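Local coordinates for CDP-glucose 4,6-dehydratase (Salmonella enterica subsp. enterica serovar Typhi, PDB 1WVG), which catalyses the NAD(+)-dependent dehydration of CDP-D-glucose to CDP-4-dehydro-6-deoxy-D-glucose, an early step in CDP-3,6-dideoxy-D-mannose and O-antigen synthesis, at residues 40-45 with 61-66; 105-110 with 159-164; 129-134 with 188-193. All coordinates share one frame; numbering follows the deposited sequence.

Contact 1 of 3, residues 40-45 with 61-66. With APR (adenosine-5-diphosphoribose), chain C.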
# COMPACT_ATOMS: atom_id res chain seq x y z
N ALA A 40 32.77 0.46 -22.62
CA ALA A 40 32.29 -0.86 -22.27
C ALA A 40 33.41 -1.88 -22.39
O ALA A 40 34.57 -1.58 -22.62
CB ALA A 40 31.20 -1.22 -23.29
N LEU A 41 33.05 -3.13 -22.23
CA LEU A 41 34.04 -4.18 -22.37
C LEU A 41 33.95 -4.61 -23.82
O LEU A 41 33.15 -4.04 -24.57
CB LEU A 41 33.78 -5.34 -21.39
CG LEU A 41 33.83 -4.85 -19.96
CD1 LEU A 41 33.16 -5.86 -19.07
CD2 LEU A 41 35.27 -4.61 -19.55
N ASP A 42 34.75 -5.58 -24.22
CA ASP A 42 34.63 -6.00 -25.61
C ASP A 42 33.25 -6.63 -25.83
O ASP A 42 32.66 -7.17 -24.87
CB ASP A 42 35.81 -6.88 -26.10
CG ASP A 42 36.95 -6.11 -26.71
OD1 ASP A 42 36.95 -5.71 -27.86
OD2 ASP A 42 37.96 -5.91 -25.90
N ALA A 43 32.74 -6.55 -27.07
CA ALA A 43 31.42 -7.10 -27.38
C ALA A 43 31.12 -8.35 -26.60
O ALA A 43 31.91 -9.29 -26.50
CB ALA A 43 30.98 -7.18 -28.84
N PRO A 44 29.93 -8.27 -26.04
CA PRO A 44 29.42 -9.29 -25.18
C PRO A 44 29.36 -10.63 -25.85
O PRO A 44 29.46 -11.64 -25.17
CB PRO A 44 28.01 -8.84 -24.79
CG PRO A 44 27.61 -7.72 -25.73
CD PRO A 44 28.87 -7.31 -26.47
N THR A 45 29.19 -10.63 -27.16
CA THR A 45 29.08 -11.88 -27.86
C THR A 45 29.66 -11.84 -29.25
O THR A 45 30.09 -10.79 -29.73
CB THR A 45 27.58 -12.18 -28.05
OG1 THR A 45 27.12 -11.20 -28.94
CG2 THR A 45 26.80 -12.03 -26.74
N SER A 61 35.06 4.47 -29.82
CA SER A 61 34.78 3.35 -28.94
C SER A 61 35.93 3.05 -27.96
O SER A 61 37.05 2.68 -28.34
CB SER A 61 34.39 2.14 -29.76
OG SER A 61 34.33 1.01 -28.91
N HIS A 62 35.66 3.21 -26.67
CA HIS A 62 36.69 2.95 -25.67
C HIS A 62 36.38 1.70 -24.85
O HIS A 62 35.28 1.57 -24.29
CB HIS A 62 36.92 4.18 -24.76
CG HIS A 62 37.82 3.91 -23.59
ND1 HIS A 62 39.09 4.48 -23.49
CD2 HIS A 62 37.63 3.14 -22.48
CE1 HIS A 62 39.62 4.04 -22.35
NE2 HIS A 62 38.78 3.23 -21.71
N ILE A 63 37.39 0.80 -24.80
CA ILE A 63 37.28 -0.46 -24.08
C ILE A 63 37.69 -0.30 -22.65
O ILE A 63 38.85 -0.01 -22.38
CB ILE A 63 38.08 -1.58 -24.72
CG1 ILE A 63 37.37 -1.98 -25.99
CG2 ILE A 63 38.08 -2.77 -23.79
CD1 ILE A 63 35.85 -1.88 -25.84
N GLY A 64 36.76 -0.47 -21.73
CA GLY A 64 37.09 -0.31 -20.32
C GLY A 64 36.03 -0.85 -19.36
O GLY A 64 34.91 -1.17 -19.76
N ASP A 65 36.43 -0.96 -18.09
CA ASP A 65 35.56 -1.50 -17.09
C ASP A 65 34.89 -0.46 -16.24
O ASP A 65 35.54 0.45 -15.68
CB ASP A 65 36.31 -2.42 -16.16
CG ASP A 65 35.33 -3.27 -15.46
OD1 ASP A 65 34.33 -2.86 -14.86
OD2 ASP A 65 35.67 -4.51 -15.59
N ILE A 66 33.57 -0.65 -16.15
CA ILE A 66 32.79 0.28 -15.35
C ILE A 66 33.18 0.30 -13.87
O ILE A 66 32.96 1.25 -13.12
CB ILE A 66 31.31 0.04 -15.57
CG1 ILE A 66 30.56 1.31 -15.18
CG2 ILE A 66 30.85 -1.16 -14.75
CD1 ILE A 66 30.71 2.38 -16.26
N1 APR C . 32.24 -2.56 -17.67
C2 APR C . 31.83 -1.97 -18.82
N3 APR C . 30.92 -2.37 -19.66
C4 APR C . 30.33 -3.51 -19.25
C5 APR C . 30.59 -4.22 -18.12
C6 APR C . 31.63 -3.72 -17.28
N6 APR C . 32.03 -4.22 -16.11
N7 APR C . 29.76 -5.33 -18.03
C8 APR C . 29.01 -5.27 -19.13
N9 APR C . 29.32 -4.19 -19.90
C1' APR C . 28.76 -3.78 -21.17
C2' APR C . 29.02 -4.81 -22.24
O2' APR C . 30.38 -4.74 -22.67
C3' APR C . 28.02 -4.33 -23.29
O3' APR C . 28.39 -3.18 -24.06
O4' APR C . 27.37 -3.77 -21.07
C4' APR C . 26.81 -4.00 -22.36
C5' APR C . 25.85 -5.14 -22.16
O5' APR C . 25.17 -5.36 -23.42
PA APR C . 24.32 -6.72 -23.71
O1A APR C . 24.86 -7.92 -22.95
O2A APR C . 24.05 -6.78 -25.23
O3A APR C . 22.96 -6.37 -23.00
PB APR C . 21.79 -5.38 -23.55
O1B APR C . 20.63 -6.27 -23.93
O2B APR C . 22.32 -4.36 -24.54
O5D APR C . 21.53 -4.54 -22.22
C5D APR C . 21.82 -3.13 -22.24
O4D APR C . 19.82 -2.49 -20.92
O1D APR C . 18.24 -4.11 -20.33
C1D APR C . 19.35 -3.29 -19.87
O2D APR C . 20.52 -4.55 -18.13
C2D APR C . 20.51 -4.20 -19.52
O3D APR C . 21.80 -2.44 -18.57
C3D APR C . 21.70 -3.28 -19.71
C4D APR C . 21.28 -2.53 -20.96
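A40 and I63 form a parallel bridge at the C-terminal ends of strands 35-40 and 60-63, held by two backbone hydrogen bonds on A40. Its N donates to H62 O, and its O accepts from G64 N at 2.6 Å, with I63 CA adding a CH...O contact to that same oxygen. The strand then gives way to the turn that carries D65 and I66.

Van der Waals contacts lie beside this bridge. L41 turns CG anti to its own carbonyl carbon (chi1 -60°), and its two methyls then do different work: CD2 reaches G64 O at 3.5 Å, while CD1 lies directly over one face of the adenine, 3.2 Å from APR C6. On the other face of the base sits CG2 of I66. Further out, I63 CG2 meets D42 OD2 at 3.8 Å, the two side chains crossing at about a right angle.

Polar contacts read the adenosine of APR. D65 OD1 takes the amino group APR N6 at 2.9 Å in a nearly straight bond of 169°, and I66 N gives an equally straight one to APR N1. L41 N donates to APR O2' at 3.1 Å. The second oxygen of D65, OD2, makes a salt bridge to R67.

An acceptor opposite N6 beside a donor opposite N1 matches adenine, as in many short-chain dehydrogenase/reductases, whose Rossmann fold places such an Asp after a strand. The L41 N-H and the A40 methyl CB beside the ribose O2' are consistent with use of NAD(+).

Contact 2 of 3, residues 105-110 with 159-164. With APR (adenosine-5-diphosphoribose), chain C.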
# COMPACT_ATOMS: atom_id res chain seq x y z
N SER A 105 28.58 -5.95 -8.43
CA SER A 105 29.65 -4.96 -8.62
C SER A 105 29.43 -4.20 -9.92
O SER A 105 29.52 -2.97 -10.00
CB SER A 105 31.07 -5.54 -8.60
OG SER A 105 31.19 -6.52 -9.61
N THR A 106 29.15 -4.97 -10.98
CA THR A 106 28.93 -4.31 -12.24
C THR A 106 27.74 -3.35 -12.21
O THR A 106 27.83 -2.17 -12.55
CB THR A 106 28.75 -5.29 -13.42
OG1 THR A 106 29.91 -6.07 -13.55
CG2 THR A 106 28.54 -4.51 -14.74
N ASN A 107 26.58 -3.91 -11.86
CA ASN A 107 25.34 -3.16 -11.91
C ASN A 107 25.21 -2.08 -10.87
O ASN A 107 24.79 -0.96 -11.14
CB ASN A 107 24.15 -4.13 -11.95
CG ASN A 107 24.26 -5.04 -13.17
OD1 ASN A 107 25.08 -4.81 -14.09
ND2 ASN A 107 23.41 -6.06 -13.23
N VAL A 108 25.56 -2.44 -9.66
CA VAL A 108 25.45 -1.47 -8.59
C VAL A 108 26.58 -0.41 -8.54
O VAL A 108 26.34 0.78 -8.74
CB VAL A 108 25.23 -2.19 -7.28
CG1 VAL A 108 24.94 -1.16 -6.21
CG2 VAL A 108 24.08 -3.21 -7.43
N MET A 109 27.84 -0.86 -8.28
CA MET A 109 28.99 0.04 -8.19
C MET A 109 29.27 0.71 -9.51
O MET A 109 29.74 1.85 -9.56
CB MET A 109 30.23 -0.67 -7.67
CG MET A 109 30.10 -1.23 -6.27
SD MET A 109 29.46 -0.06 -5.05
CE MET A 109 30.68 1.28 -5.13
N GLY A 110 28.95 0.00 -10.60
CA GLY A 110 29.12 0.62 -11.90
C GLY A 110 28.21 1.86 -11.98
O GLY A 110 28.60 2.90 -12.52
N ASN A 159 17.46 -8.04 -8.61
CA ASN A 159 17.77 -7.33 -7.38
C ASN A 159 18.86 -6.26 -7.55
O ASN A 159 18.80 -5.20 -6.92
CB ASN A 159 18.10 -8.35 -6.27
CG ASN A 159 18.17 -7.70 -4.91
OD1 ASN A 159 19.22 -7.22 -4.50
ND2 ASN A 159 17.04 -7.66 -4.21
N SER A 160 19.86 -6.50 -8.42
CA SER A 160 20.91 -5.51 -8.64
C SER A 160 20.35 -4.23 -9.29
O SER A 160 20.85 -3.12 -9.09
CB SER A 160 22.09 -6.13 -9.39
OG SER A 160 21.68 -6.42 -10.72
N LYS A 161 19.28 -4.39 -10.10
CA LYS A 161 18.57 -3.29 -10.83
C LYS A 161 17.70 -2.45 -9.88
O LYS A 161 17.53 -1.21 -9.97
CB LYS A 161 17.78 -3.88 -11.99
CG LYS A 161 18.72 -4.39 -13.05
CD LYS A 161 19.52 -3.25 -13.65
CE LYS A 161 20.43 -3.74 -14.74
NZ LYS A 161 20.64 -2.72 -15.77
N GLY A 162 17.15 -3.19 -8.91
CA GLY A 162 16.37 -2.67 -7.81
C GLY A 162 17.32 -1.74 -7.07
O GLY A 162 17.01 -0.58 -6.84
N CYS A 163 18.51 -2.25 -6.73
CA CYS A 163 19.52 -1.43 -6.07
C CYS A 163 19.97 -0.28 -6.97
O CYS A 163 20.19 0.83 -6.46
CB CYS A 163 20.76 -2.25 -5.71
SG CYS A 163 20.47 -3.47 -4.40
N ALA A 164 20.15 -0.54 -8.28
CA ALA A 164 20.56 0.54 -9.21
C ALA A 164 19.52 1.68 -9.18
O ALA A 164 19.82 2.87 -9.25
CB ALA A 164 20.84 0.03 -10.63
N1 APR C . 32.24 -2.56 -17.67
C2 APR C . 31.83 -1.97 -18.82
N3 APR C . 30.92 -2.37 -19.66
C4 APR C . 30.33 -3.51 -19.25
C5 APR C . 30.59 -4.22 -18.12
C6 APR C . 31.63 -3.72 -17.28
N6 APR C . 32.03 -4.22 -16.11
N7 APR C . 29.76 -5.33 -18.03
C8 APR C . 29.01 -5.27 -19.13
N9 APR C . 29.32 -4.19 -19.90
C1' APR C . 28.76 -3.78 -21.17
C2' APR C . 29.02 -4.81 -22.24
O2' APR C . 30.38 -4.74 -22.67
C3' APR C . 28.02 -4.33 -23.29
O3' APR C . 28.39 -3.18 -24.06
O4' APR C . 27.37 -3.77 -21.07
C4' APR C . 26.81 -4.00 -22.36
C5' APR C . 25.85 -5.14 -22.16
O5' APR C . 25.17 -5.36 -23.42
PA APR C . 24.32 -6.72 -23.71
O1A APR C . 24.86 -7.92 -22.95
O2A APR C . 24.05 -6.78 -25.23
O3A APR C . 22.96 -6.37 -23.00
PB APR C . 21.79 -5.38 -23.55
O1B APR C . 20.63 -6.27 -23.93
O2B APR C . 22.32 -4.36 -24.54
O5D APR C . 21.53 -4.54 -22.22
C5D APR C . 21.82 -3.13 -22.24
O4D APR C . 19.82 -2.49 -20.92
O1D APR C . 18.24 -4.11 -20.33
C1D APR C . 19.35 -3.29 -19.87
O2D APR C . 20.52 -4.55 -18.13
C2D APR C . 20.51 -4.20 -19.52
O3D APR C . 21.80 -2.44 -18.57
C3D APR C . 21.70 -3.28 -19.71
C4D APR C . 21.28 -2.53 -20.96
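N107 swings CG anti to its carbonyl carbon (chi1 -59°), and S160 holds OG between its backbone N and carbonyl carbon (chi1 69°), which brings amide and hydroxyl together in the groove between two nearly parallel helices. N107 ND2 donates to S160 OG at 3.1 Å, the hydroxyl lying almost in the amide plane and the bond nearly straight at 171°. Both groups are gripped a second time: ND2 also donates to Q90 O, and OG is hydrogen-bonded to Y157 O, one turn earlier in its own helix. The amide NH2 and the hydroxyl are thus satisfied although buried.

Next to this bond V108 offers CG2, which wedges against the backbone S160 O at 3.6 Å and against C163 CB at 3.9 Å. A164 CB rests on N107 O. The axes of these short segments approach to 8.5 Å, consistent with the small S160, C163 and A164 at the interface. Around the outer side, C163 packs on L166 of the second subunit and M109 on M109 of the second subunit, consistent with the four-helix-bundle dimer interface of short-chain dehydrogenases.

K161 begins by pointing away from helix 100-121, but its chain bends at chi2 and chi4 and passes close to N107 ND2 at CE. Its NZ is then hydrogen-bonded to APR O2D and O3D, each at 3.0 Å. T106 CG2 meets APR N7 at 3.6 Å, on the adenine face opposite L41.

Y157 and K161 have the YxxxK spacing of short-chain dehydrogenases. The chemistry implies that one buried helix pair both carries subunit contacts and positions the lysine, whose two bonds would fix the ribose that bears nicotinamide in intact NAD(+).

Contact 3 of 3, residues 129-134 with 188-193. With CXY (cytidine-5'-diphospho-beta-D-xylose), chain D; APR (adenosine-5-diphosphoribose), chain C.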
# COMPACT_ATOMS: atom_id res chain seq x y z
N ASN A 129 19.70 6.92 -16.93
CA ASN A 129 20.12 5.68 -16.29
C ASN A 129 19.21 4.50 -16.67
O ASN A 129 18.07 4.40 -16.27
CB ASN A 129 20.30 5.88 -14.76
CG ASN A 129 20.53 4.59 -13.97
OD1 ASN A 129 21.32 3.76 -14.41
ND2 ASN A 129 19.85 4.39 -12.83
N ILE A 130 19.72 3.58 -17.47
CA ILE A 130 18.96 2.43 -17.87
C ILE A 130 18.96 1.35 -16.79
O ILE A 130 20.00 0.78 -16.45
CB ILE A 130 19.52 1.79 -19.13
CG1 ILE A 130 19.10 2.61 -20.35
CG2 ILE A 130 18.96 0.37 -19.21
CD1 ILE A 130 19.68 4.00 -20.35
N THR A 131 17.78 1.05 -16.25
CA THR A 131 17.73 0.01 -15.24
C THR A 131 17.14 -1.26 -15.87
O THR A 131 17.73 -1.85 -16.77
CB THR A 131 17.10 0.46 -13.89
OG1 THR A 131 15.75 0.84 -14.09
CG2 THR A 131 17.88 1.63 -13.33
N SER A 132 15.95 -1.65 -15.46
CA SER A 132 15.33 -2.85 -16.03
C SER A 132 13.89 -2.98 -15.57
O SER A 132 13.50 -2.48 -14.49
CB SER A 132 16.08 -4.02 -15.40
OG SER A 132 15.48 -5.27 -15.69
N ASP A 133 13.13 -3.73 -16.34
CA ASP A 133 11.76 -4.03 -15.95
C ASP A 133 11.77 -4.94 -14.70
O ASP A 133 10.79 -5.06 -13.97
CB ASP A 133 10.91 -4.61 -17.12
CG ASP A 133 11.40 -5.89 -17.80
OD1 ASP A 133 10.85 -6.36 -18.79
OD2 ASP A 133 12.41 -6.48 -17.20
N LYS A 134 12.92 -5.57 -14.40
CA LYS A 134 13.04 -6.43 -13.24
C LYS A 134 13.33 -5.73 -11.94
O LYS A 134 13.51 -6.38 -10.91
CB LYS A 134 14.10 -7.49 -13.50
CG LYS A 134 13.72 -8.21 -14.77
CD LYS A 134 14.06 -9.68 -14.78
CE LYS A 134 14.26 -10.18 -16.21
NZ LYS A 134 13.19 -9.73 -17.12
N LEU A 188 18.34 13.87 -14.32
CA LEU A 188 18.66 12.46 -14.27
C LEU A 188 17.41 11.64 -14.24
O LEU A 188 16.59 11.81 -13.34
CB LEU A 188 19.41 12.20 -12.97
CG LEU A 188 19.61 10.73 -12.58
CD1 LEU A 188 20.36 9.93 -13.65
CD2 LEU A 188 20.46 10.73 -11.31
N ALA A 189 17.26 10.76 -15.21
CA ALA A 189 16.10 9.91 -15.26
C ALA A 189 16.54 8.46 -15.23
O ALA A 189 17.60 8.18 -15.76
CB ALA A 189 15.34 10.11 -16.57
N SER A 190 15.71 7.59 -14.60
CA SER A 190 15.85 6.12 -14.54
C SER A 190 14.78 5.61 -15.44
O SER A 190 13.63 5.99 -15.30
CB SER A 190 15.72 5.49 -13.17
OG SER A 190 16.91 5.78 -12.45
N VAL A 191 15.19 4.83 -16.42
CA VAL A 191 14.29 4.33 -17.42
C VAL A 191 14.22 2.82 -17.32
O VAL A 191 15.24 2.15 -17.22
CB VAL A 191 14.71 4.83 -18.79
CG1 VAL A 191 14.52 6.35 -18.79
CG2 VAL A 191 16.19 4.54 -18.90
N ARG A 192 12.99 2.33 -17.31
CA ARG A 192 12.73 0.92 -17.15
C ARG A 192 12.05 0.38 -18.35
O ARG A 192 10.83 0.62 -18.54
CB ARG A 192 11.85 0.67 -15.91
CG ARG A 192 12.35 1.50 -14.75
CD ARG A 192 11.29 1.78 -13.70
NE ARG A 192 11.91 2.65 -12.73
CZ ARG A 192 11.28 3.27 -11.74
NH1 ARG A 192 9.96 3.07 -11.54
NH2 ARG A 192 11.99 4.09 -10.93
N ALA A 193 12.82 -0.37 -19.15
CA ALA A 193 12.19 -0.91 -20.36
C ALA A 193 11.63 -2.28 -20.16
O ALA A 193 11.79 -2.86 -19.08
CB ALA A 193 13.17 -0.93 -21.50
O1B CXY D . 13.10 -11.75 -19.07
PB CXY D . 14.57 -12.07 -19.22
O2B CXY D . 15.09 -13.08 -18.23
O1' CXY D . 15.44 -10.68 -19.11
O3A CXY D . 14.52 -12.54 -20.69
PA CXY D . 14.70 -14.02 -21.39
O1A CXY D . 14.62 -13.77 -22.85
O2A CXY D . 15.97 -14.65 -20.95
O5D CXY D . 13.47 -14.81 -20.77
C5D CXY D . 12.16 -14.53 -21.30
C4D CXY D . 11.22 -15.63 -20.87
O4D CXY D . 11.33 -16.70 -21.84
C3D CXY D . 11.43 -16.24 -19.48
O3D CXY D . 10.20 -16.66 -18.78
C2D CXY D . 12.31 -17.43 -19.89
O2D CXY D . 12.23 -18.43 -18.87
C1D CXY D . 11.59 -17.88 -21.14
N1 CXY D . 12.39 -18.75 -22.01
C6 CXY D . 13.58 -18.29 -22.55
C5 CXY D . 14.32 -19.01 -23.35
C4 CXY D . 13.97 -20.35 -23.68
N3 CXY D . 12.75 -20.76 -23.11
C2 CXY D . 11.93 -20.03 -22.27
N4 CXY D . 14.61 -21.11 -24.39
O2 CXY D . 10.89 -20.47 -21.78
C1' CXY D . 15.56 -9.99 -20.35
C2' CXY D . 16.97 -9.45 -20.39
C3' CXY D . 17.10 -8.51 -19.21
C4' CXY D . 16.07 -7.38 -19.31
C5' CXY D . 14.67 -7.97 -19.41
O2' CXY D . 17.95 -10.49 -20.25
O3' CXY D . 18.40 -7.89 -19.23
O4' CXY D . 16.18 -6.51 -18.18
O5' CXY D . 14.59 -8.91 -20.48
N1 APR C . 32.24 -2.56 -17.67
C2 APR C . 31.83 -1.97 -18.82
N3 APR C . 30.92 -2.37 -19.66
C4 APR C . 30.33 -3.51 -19.25
C5 APR C . 30.59 -4.22 -18.12
C6 APR C . 31.63 -3.72 -17.28
N6 APR C . 32.03 -4.22 -16.11
N7 APR C . 29.76 -5.33 -18.03
C8 APR C . 29.01 -5.27 -19.13
N9 APR C . 29.32 -4.19 -19.90
C1' APR C . 28.76 -3.78 -21.17
C2' APR C . 29.02 -4.81 -22.24
O2' APR C . 30.38 -4.74 -22.67
C3' APR C . 28.02 -4.33 -23.29
O3' APR C . 28.39 -3.18 -24.06
O4' APR C . 27.37 -3.77 -21.07
C4' APR C . 26.81 -4.00 -22.36
C5' APR C . 25.85 -5.14 -22.16
O5' APR C . 25.17 -5.36 -23.42
PA APR C . 24.32 -6.72 -23.71
O1A APR C . 24.86 -7.92 -22.95
O2A APR C . 24.05 -6.78 -25.23
O3A APR C . 22.96 -6.37 -23.00
PB APR C . 21.79 -5.38 -23.55
O1B APR C . 20.63 -6.27 -23.93
O2B APR C . 22.32 -4.36 -24.54
O5D APR C . 21.53 -4.54 -22.22
C5D APR C . 21.82 -3.13 -22.24
O4D APR C . 19.82 -2.49 -20.92
O1D APR C . 18.24 -4.11 -20.33
C1D APR C . 19.35 -3.29 -19.87
O2D APR C . 20.52 -4.55 -18.13
C2D APR C . 20.51 -4.20 -19.52
O3D APR C . 21.80 -2.44 -18.57
C3D APR C . 21.70 -3.28 -19.71
C4D APR C . 21.28 -2.53 -20.96
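N129 O is approached by three groups of the neighbouring strand: V191 N donates to it at 2.9 Å, S190 CA adds a CH...O contact, and the V191 methyl CG2 comes to 3.2 Å. The parallel pairing runs on to either side, through N129 N to A189 O at 2.7 Å and T131 N to V191 O.

On one face of the sheet N129 ND2 donates to S190 OG at 3.3 Å, the hydroxyl standing tilted from the amide plane. On the other, I130 CG1 and V191 CG2 meet obliquely, and I130 CG2 faces APR O4D at 3.4 Å.

Beyond the paired residues T131 and R192 lie side by side, pointing the same way. One carboxylate, that of E165, holds both: a salt bridge to R192 NH2 and a hydrogen bond to T131 OG1.

The chain then turns toward the sugar. S132 OG accepts from K134 N in an ST turn and lies 2.9 Å from CXY O4', a probable hydrogen bond whose proton is not settled, with Y157 OH a weak further partner. K134 NZ reaches CXY O1B at 2.8 Å. D133 OD2 lies 3.5 Å from CXY C5', the carbon that bears C6 in glucose.

The loop after the strand thus places the S132 hydroxyl and D133 carboxylate near C4' and C5', where the reaction takes place, while the K134 amine holds the diphosphate end.

Followed from the N terminus, strand 35-40 leads through a loop and helix 49-52 to strand 60-63, where contact 1 closes first and by itself. Strand 83-86 intervenes, and helix 100-121 opens contact 2. Strand 126-130 opens contact 3 before helix 156-175 closes contact 2 and strand 187-197 closes contact 3, so these two cross. Contact 3 is the pairing of a beta-alpha-beta unit whose helix supplies half of contact 2. I66 of contact 1 packs against T106 and G110 of contact 2, and K161 NZ probably bonds T131 O of contact 3. All three thus line one bound ADP-ribose, from adenine to the second ribose.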